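Glycosyl transferase family 8 (Streptococcus pneumoniae, PDB 5GVV) transfers galactose from UDP-galactose to the terminal glucose of the already glycosylated serine-rich repeat protein PsrP, a step in its O-glycosylation. Local coordinates at residues 304-307 and 311-314. Residues are numbered along the deposited sequence; the frame is centred on the assembly and turned at random.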
ATOM      1  N   PHE A 304      -6.241 -14.886 -22.000  1.00 13.27           N
ATOM      2  CA  PHE A 304      -5.201 -15.854 -22.324  1.00 16.60           C
ATOM      3  C   PHE A 304      -4.406 -16.205 -21.080  1.00 18.41           C
ATOM      4  O   PHE A 304      -4.025 -15.321 -20.305  1.00 16.74           O
ATOM      5  CB  PHE A 304      -4.235 -15.283 -23.363  1.00 13.59           C
ATOM      6  CG  PHE A 304      -4.884 -14.875 -24.648  1.00 14.93           C
ATOM      7  CD1 PHE A 304      -4.901 -15.740 -25.736  1.00 13.52           C
ATOM      8  CD2 PHE A 304      -5.443 -13.611 -24.786  1.00 14.28           C
ATOM      9  CE1 PHE A 304      -5.484 -15.357 -26.943  1.00 14.53           C
ATOM     10  CE2 PHE A 304      -6.032 -13.218 -25.983  1.00 13.76           C
ATOM     11  CZ  PHE A 304      -6.053 -14.096 -27.062  1.00 14.18           C
ATOM     12  N   HIS A 305      -4.149 -17.494 -20.890  1.00 13.49           N
ATOM     13  CA  HIS A 305      -3.313 -17.937 -19.788  1.00 15.85           C
ATOM     14  C   HIS A 305      -2.072 -18.597 -20.367  1.00 15.20           C
ATOM     15  O   HIS A 305      -2.171 -19.626 -21.044  1.00 14.71           O
ATOM     16  CB  HIS A 305      -4.081 -18.919 -18.895  1.00 15.12           C
ATOM     17  CG  HIS A 305      -5.391 -18.387 -18.403  1.00 18.85           C
ATOM     18  ND1 HIS A 305      -5.562 -17.885 -17.127  1.00 20.74           N
ATOM     19  CD2 HIS A 305      -6.593 -18.270 -19.015  1.00 17.23           C
ATOM     20  CE1 HIS A 305      -6.812 -17.479 -16.980  1.00 20.46           C
ATOM     21  NE2 HIS A 305      -7.458 -17.704 -18.111  1.00 20.66           N
ATOM     22  N   ILE A 306      -0.912 -17.997 -20.122  1.00 13.63           N
ATOM     23  CA  ILE A 306       0.345 -18.543 -20.627  1.00 13.74           C
ATOM     24  C   ILE A 306       1.158 -19.081 -19.458  1.00 14.19           C
ATOM     25  O   ILE A 306       1.564 -18.319 -18.575  1.00 14.05           O
ATOM     26  CB  ILE A 306       1.163 -17.493 -21.402  1.00 15.06           C
ATOM     27  CG1 ILE A 306       0.292 -16.805 -22.456  1.00 14.46           C
ATOM     28  CG2 ILE A 306       2.375 -18.145 -22.063  1.00 16.91           C
ATOM     29  CD1 ILE A 306      -0.366 -17.779 -23.434  1.00 16.25           C
ATOM     30  N   VAL A 307       1.378 -20.394 -19.451  1.00 12.72           N
ATOM     31  CA  VAL A 307       2.001 -21.069 -18.319  1.00 11.25           C
ATOM     32  C   VAL A 307       3.387 -21.565 -18.714  1.00 13.74           C
ATOM     33  O   VAL A 307       3.604 -21.957 -19.858  1.00 16.15           O
ATOM     34  CB  VAL A 307       1.127 -22.255 -17.865  1.00 14.26           C
ATOM     35  CG1 VAL A 307       1.681 -22.903 -16.607  1.00 13.26           C
ATOM     36  CG2 VAL A 307      -0.304 -21.785 -17.626  1.00 15.29           C
ATOM     37  N   ASN A 311      11.535 -19.907 -15.359  1.00 19.96           N
ATOM     38  CA  ASN A 311      11.603 -18.457 -15.547  1.00 22.89           C
ATOM     39  C   ASN A 311      11.201 -18.076 -16.967  1.00 19.63           C
ATOM     40  O   ASN A 311      11.426 -18.843 -17.901  1.00 20.42           O
ATOM     41  CB  ASN A 311      13.016 -17.939 -15.270  1.00 22.15           C
ATOM     42  CG  ASN A 311      13.345 -17.897 -13.795  1.00 25.88           C
ATOM     43  OD1 ASN A 311      12.517 -17.509 -12.974  1.00 24.30           O
ATOM     44  ND2 ASN A 311      14.562 -18.299 -13.449  1.00 28.56           N
HETATM   45  N   MSE A 312      10.616 -16.894 -17.134  1.00 19.77           N
HETATM   46  CA  MSE A 312      10.168 -16.465 -18.456  1.00 19.61           C
HETATM   47  C   MSE A 312      10.997 -15.302 -18.982  1.00 21.57           C
HETATM   48  O   MSE A 312      11.493 -14.475 -18.213  1.00 20.21           O
HETATM   49  CB  MSE A 312       8.688 -16.075 -18.432  1.00 16.63           C
HETATM   50  CG  MSE A 312       7.703 -17.241 -18.357  1.00 17.87           C
HETATM   51 SE   MSE A 312       5.916 -16.488 -18.229  0.56 20.66          SE
HETATM   52  CE  MSE A 312       4.834 -18.086 -18.495  1.00 14.56           C
ATOM     53  N   ALA A 313      11.138 -15.243 -20.302  1.00 20.26           N
ATOM     54  CA  ALA A 313      11.859 -14.155 -20.952  1.00 24.05           C
ATOM     55  C   ALA A 313      11.049 -12.863 -20.917  1.00 20.42           C
ATOM     56  O   ALA A 313       9.835 -12.892 -20.710  1.00 19.38           O
ATOM     57  CB  ALA A 313      12.189 -14.529 -22.383  1.00 23.45           C
ATOM     58  N   ASN A 314      11.727 -11.738 -21.129  1.00 24.53           N
ATOM     59  CA  ASN A 314      11.074 -10.433 -21.109  1.00 21.08           C
ATOM     60  C   ASN A 314       9.923 -10.337 -22.106  1.00 22.55           C
ATOM     61  O   ASN A 314       8.934  -9.653 -21.845  1.00 21.81           O
ATOM     62  CB  ASN A 314      12.086  -9.316 -21.378  1.00 25.57           C
ATOM     63  CG  ASN A 314      12.993  -9.047 -20.193  1.00 28.53           C
ATOM     64  OD1 ASN A 314      12.711  -9.463 -19.070  1.00 27.65           O
ATOM     65  ND2 ASN A 314      14.091  -8.338 -20.439  1.00 29.55           N
TER
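The peptide group joining I306 to V307 meets M312 with one of its two faces. The methyl CE of M312 lies over that face, near the oxygen, with CE 3.3 Å from I306 O. The side chain of I306 leaves on the same face, and that of V307 leaves on the other. The peptide belongs to strand 302-307, in a six-stranded parallel sheet with Rossmann-like strand order 3-2-1-4-5-6. The contact joins the C-terminal end of this strand to the loop leading into helix 314-317, where A313 is the N-cap. The sheet lies apart from the one beside the UDP and manganese site.

The backbones stay well separated, with V307 CA and M312 CA 9.4 Å apart. The selenomethionine side chain bridges that gap. It is extended beyond CG, with chi2 177° and chi3 170°, which carries CE to the strand while SE stays farther from I306 O. P329 also touches M312.

No hydrogen bond crosses between the segments. I306 packs on I292 of helix 292-298, while V307 packs on I339 of helix 333-342 on the other side. At the strand end, M312 CE also lies 3.8 Å from V307 C and 4.3 Å from I306 CG2.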